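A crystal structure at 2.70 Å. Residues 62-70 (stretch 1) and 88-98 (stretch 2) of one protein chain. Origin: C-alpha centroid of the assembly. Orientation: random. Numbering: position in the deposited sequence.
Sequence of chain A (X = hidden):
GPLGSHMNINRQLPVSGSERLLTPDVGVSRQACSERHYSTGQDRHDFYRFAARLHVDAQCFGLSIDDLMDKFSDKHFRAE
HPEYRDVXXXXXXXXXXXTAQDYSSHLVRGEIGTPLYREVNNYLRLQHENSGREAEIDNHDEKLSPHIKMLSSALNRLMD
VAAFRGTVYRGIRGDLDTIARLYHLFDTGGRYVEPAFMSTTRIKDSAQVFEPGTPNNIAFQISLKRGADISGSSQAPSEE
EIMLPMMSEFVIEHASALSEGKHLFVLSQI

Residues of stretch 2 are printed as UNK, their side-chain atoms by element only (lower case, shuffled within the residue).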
# COMPACT_ATOMS: atom_id res chain seq x y z
N GLY A 62 -16.52 -9.65 -9.06
CA GLY A 62 -16.27 -8.44 -8.31
C GLY A 62 -17.09 -8.30 -7.06
O GLY A 62 -18.23 -8.76 -7.02
N LEU A 63 -16.51 -7.67 -6.05
CA LEU A 63 -17.18 -7.43 -4.78
C LEU A 63 -17.45 -5.96 -4.59
O LEU A 63 -16.51 -5.17 -4.59
CB LEU A 63 -16.28 -7.88 -3.64
CG LEU A 63 -16.13 -9.40 -3.53
CD1 LEU A 63 -15.29 -9.74 -2.30
CD2 LEU A 63 -17.49 -10.06 -3.47
N SER A 64 -18.72 -5.60 -4.40
CA SER A 64 -19.06 -4.20 -4.15
C SER A 64 -18.80 -3.82 -2.69
O SER A 64 -18.46 -4.65 -1.85
CB SER A 64 -20.52 -3.93 -4.48
OG SER A 64 -21.38 -4.70 -3.65
N ILE A 65 -18.94 -2.54 -2.40
CA ILE A 65 -18.70 -2.11 -1.05
C ILE A 65 -19.67 -2.84 -0.12
O ILE A 65 -19.31 -3.18 1.00
CB ILE A 65 -18.78 -0.57 -0.91
CG1 ILE A 65 -18.36 -0.12 0.49
CG2 ILE A 65 -20.18 -0.07 -1.22
CD1 ILE A 65 -17.04 -0.71 0.97
N ASP A 66 -20.89 -3.09 -0.58
CA ASP A 66 -21.85 -3.80 0.26
C ASP A 66 -21.35 -5.22 0.49
O ASP A 66 -21.29 -5.69 1.63
CB ASP A 66 -23.25 -3.80 -0.35
CG ASP A 66 -23.91 -2.43 -0.30
OD1 ASP A 66 -23.48 -1.59 0.53
OD2 ASP A 66 -24.86 -2.19 -1.09
N ASP A 67 -20.99 -5.92 -0.58
CA ASP A 67 -20.36 -7.22 -0.42
C ASP A 67 -19.17 -7.18 0.55
O ASP A 67 -18.96 -8.10 1.34
CB ASP A 67 -19.89 -7.75 -1.77
CG ASP A 67 -21.01 -7.94 -2.75
OD1 ASP A 67 -22.15 -8.26 -2.30
OD2 ASP A 67 -20.75 -7.79 -3.97
N LEU A 68 -18.37 -6.12 0.50
CA LEU A 68 -17.22 -6.06 1.39
C LEU A 68 -17.64 -5.77 2.82
O LEU A 68 -17.15 -6.41 3.76
CB LEU A 68 -16.22 -5.01 0.93
CG LEU A 68 -15.50 -5.42 -0.35
CD1 LEU A 68 -14.61 -4.29 -0.80
CD2 LEU A 68 -14.72 -6.72 -0.13
N MET A 69 -18.55 -4.80 2.97
CA MET A 69 -19.06 -4.38 4.27
C MET A 69 -19.62 -5.60 4.95
O MET A 69 -19.70 -5.70 6.18
CB MET A 69 -20.13 -3.31 4.10
CG MET A 69 -19.57 -1.92 3.81
SD MET A 69 -19.02 -1.07 5.27
CE MET A 69 -17.32 -1.37 5.14
N ASP A 70 -20.00 -6.58 4.14
CA ASP A 70 -20.61 -7.75 4.68
C ASP A 70 -19.54 -8.77 5.10
O ASP A 70 -19.54 -9.27 6.22
CB ASP A 70 -21.56 -8.33 3.66
CG ASP A 70 -22.46 -9.35 4.26
OD1 ASP A 70 -23.18 -8.97 5.22
OD2 ASP A 70 -22.42 -10.52 3.80
N UNK A 88 -12.47 -1.32 11.95
CA UNK A 88 -13.78 -1.25 11.32
C UNK A 88 -13.84 -1.93 9.95
O UNK A 88 -12.82 -2.11 9.29
c UNK A 88 -15.05 1.93 15.06
c UNK A 88 -13.51 1.42 13.31
c UNK A 88 -14.51 0.80 12.58
c UNK A 88 -14.22 0.20 11.23
o UNK A 88 -15.31 2.48 16.30
c UNK A 88 -13.77 1.99 14.55
c UNK A 88 -16.06 1.31 14.35
c UNK A 88 -15.78 0.76 13.12
N UNK A 89 -15.05 -2.34 9.53
CA UNK A 89 -15.25 -2.94 8.20
C UNK A 89 -14.87 -1.96 7.09
O UNK A 89 -14.34 -2.36 6.05
c UNK A 89 -17.11 -3.41 9.59
c UNK A 89 -16.74 -3.21 8.18
c UNK A 89 -16.24 -2.47 10.38
N UNK A 90 -15.13 -0.69 7.31
CA UNK A 90 -14.76 0.32 6.33
C UNK A 90 -13.23 0.30 6.14
O UNK A 90 -12.73 0.52 5.04
c UNK A 90 -16.80 1.85 6.73
c UNK A 90 -15.27 1.71 6.73
o UNK A 90 -16.88 0.68 8.87
c UNK A 90 -17.51 1.36 8.02
o UNK A 90 -18.71 1.65 8.18
N UNK A 91 -12.49 -0.01 7.20
CA UNK A 91 -11.04 -0.04 7.11
C UNK A 91 -10.56 -1.30 6.41
O UNK A 91 -9.69 -1.25 5.53
c UNK A 91 -10.38 1.55 8.95
c UNK A 91 -10.41 0.12 8.49
c UNK A 91 -10.52 1.73 10.45
o UNK A 91 -10.82 0.74 11.16
o UNK A 91 -10.31 2.87 10.94
N UNK A 92 -11.13 -2.43 6.78
CA UNK A 92 -10.81 -3.66 6.05
C UNK A 92 -11.03 -3.45 4.57
O UNK A 92 -10.18 -3.77 3.76
s UNK A 92 -11.22 -5.26 8.24
c UNK A 92 -11.64 -4.83 6.56
N UNK A 93 -12.19 -2.88 4.23
CA UNK A 93 -12.57 -2.64 2.84
C UNK A 93 -11.58 -1.73 2.11
O UNK A 93 -11.27 -1.95 0.94
c UNK A 93 -13.99 -2.05 2.76
o UNK A 93 -14.93 -2.90 3.39
N UNK A 94 -11.10 -0.70 2.80
CA UNK A 94 -10.15 0.20 2.20
C UNK A 94 -8.87 -0.58 1.90
O UNK A 94 -8.29 -0.45 0.82
c UNK A 94 -9.89 1.36 3.11
N UNK A 95 -8.42 -1.42 2.83
CA UNK A 95 -7.22 -2.21 2.53
C UNK A 95 -7.49 -3.13 1.34
O UNK A 95 -6.72 -3.16 0.38
c UNK A 95 -6.81 -3.08 3.70
c UNK A 95 -6.14 -3.05 6.11
c UNK A 95 -5.77 -4.08 3.24
c UNK A 95 -6.27 -2.24 4.84
N UNK A 96 -8.58 -3.88 1.42
CA UNK A 96 -8.95 -4.79 0.34
C UNK A 96 -8.95 -4.06 -1.01
O UNK A 96 -8.27 -4.48 -1.94
c UNK A 96 -11.32 -6.11 -1.62
c UNK A 96 -11.71 -7.09 -2.54
c UNK A 96 -10.74 -6.46 -0.40
c UNK A 96 -11.54 -8.43 -2.23
c UNK A 96 -10.59 -7.81 -0.12
o UNK A 96 -11.92 -9.41 -3.14
c UNK A 96 -10.33 -5.40 0.60
c UNK A 96 -10.98 -8.79 -1.02
N UNK A 97 -9.70 -2.97 -1.10
CA UNK A 97 -9.88 -2.26 -2.36
C UNK A 97 -8.56 -1.71 -2.87
O UNK A 97 -8.34 -1.64 -4.08
s UNK A 97 -13.50 -0.30 -1.83
c UNK A 97 -12.32 -1.63 -2.12
c UNK A 97 -14.80 -0.94 -2.85
c UNK A 97 -10.90 -1.13 -2.22
N UNK A 98 -7.67 -1.35 -1.96
CA UNK A 98 -6.35 -0.86 -2.36
C UNK A 98 -5.42 -1.96 -2.90
O UNK A 98 -4.53 -1.68 -3.71
c UNK A 98 -3.24 0.64 -1.65
c UNK A 98 -5.69 -0.12 -1.21
c UNK A 98 -4.59 0.80 -1.62
n UNK A 98 -4.83 2.09 -2.05
n UNK A 98 -2.70 1.82 -2.10
c UNK A 98 -3.67 2.67 -2.34

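Position 88 carries eight side-chain atoms, seven carbons and an oxygen: one carbon, then a six-membered carbon ring bearing the oxygen. None touches stretch 1, and the end of the side chain leads away. A hydroxylated six-ring is tyrosine, so this is Tyr88, at the N-cap position of the helix that follows.

Position 89 has three carbons that close a ring onto the backbone N. Its CA-to-CB bond points toward stretch 1; CE of Met69 lies 3.6 Å from CB of position 89 and 3.2 Å from its backbone C. Only proline closes such a ring, so Pro89 opens the helix.

Position 90 shows three carbons in a chain, the third carrying two oxygens. It points away overall, yet the second side-chain carbon of position 90 lies 3.6 Å from CE of Met69, which also sits 3.2 Å from the backbone N of position 90. The chain with its terminal pair of oxygens is a glutamate, Glu90.

Position 91 repeats that pattern, three carbons and a terminal pair of oxygens, but makes no contact with stretch 1. It is Glu91, and its OE1 turns back to accept from N of Tyr88 at 2.8 Å, tying down the start of the helix.

Position 92 has one carbon and one sulfur, hence Cys92. It points sideways and makes no contact with stretch 1.

Position 93 has one carbon and one oxygen. Its carbon lies 3.8 Å from CD1 of Ile65, and its oxygen 3.5 Å from CB of Leu68 and 3.3 Å from CE of Met69. The lone oxygen on CB identifies serine. OG of Ser93 donates to O of Pro89 at 2.8 Å, so its hydroxyl donates within its own helix while the side chain packs against carbon atoms of stretch 1.

Position 94 has a single carbon, pointing away: Ala94.

Position 95 has four carbons, forked at the first, with one arm two carbons long. That is Ile95, out of reach of stretch 1.

Position 96 has one carbon, then a six-membered carbon ring bearing an oxygen; the CA-to-CB bond points toward stretch 1, and CD2 of Leu68 lies over one ring face. It is Tyr96. CD2 of Leu68 stands 3.8 Å from the centroid of the Tyr96 ring, 14° off the normal, a CH-pi contact; CD1 of Leu63 approaches OH of Tyr96 to 3.5 Å.

Position 97 is an unbranched run of two carbons, a sulfur and a carbon. The second carbon of position 97 lies 3.7 Å from CD1 of Leu68, and its terminal carbon 4.4 Å from CD1 of Ile65. The thioether chain is methionine, Met97.

Position 98 has one carbon and a five-membered ring of three carbons and two nitrogens: His98, out of reach.

The contact works by packing, with no hydrogen bond between the stretches. The two helix axes approach to 9.0 Å at 122°, and the backbones come close at two places, CA of Met69 to CA of Pro89 at 5.7 Å and CA of Leu68 to CA of Ser93 at 6.0 Å, the latter beside a small side chain. Leu68 reaches Ser93, Tyr96 and Met97, while Met69 covers the first turn of the partner helix. Together the stretches bury 426 Å².

Stretch 2 88-98: YPEECSAIYMH
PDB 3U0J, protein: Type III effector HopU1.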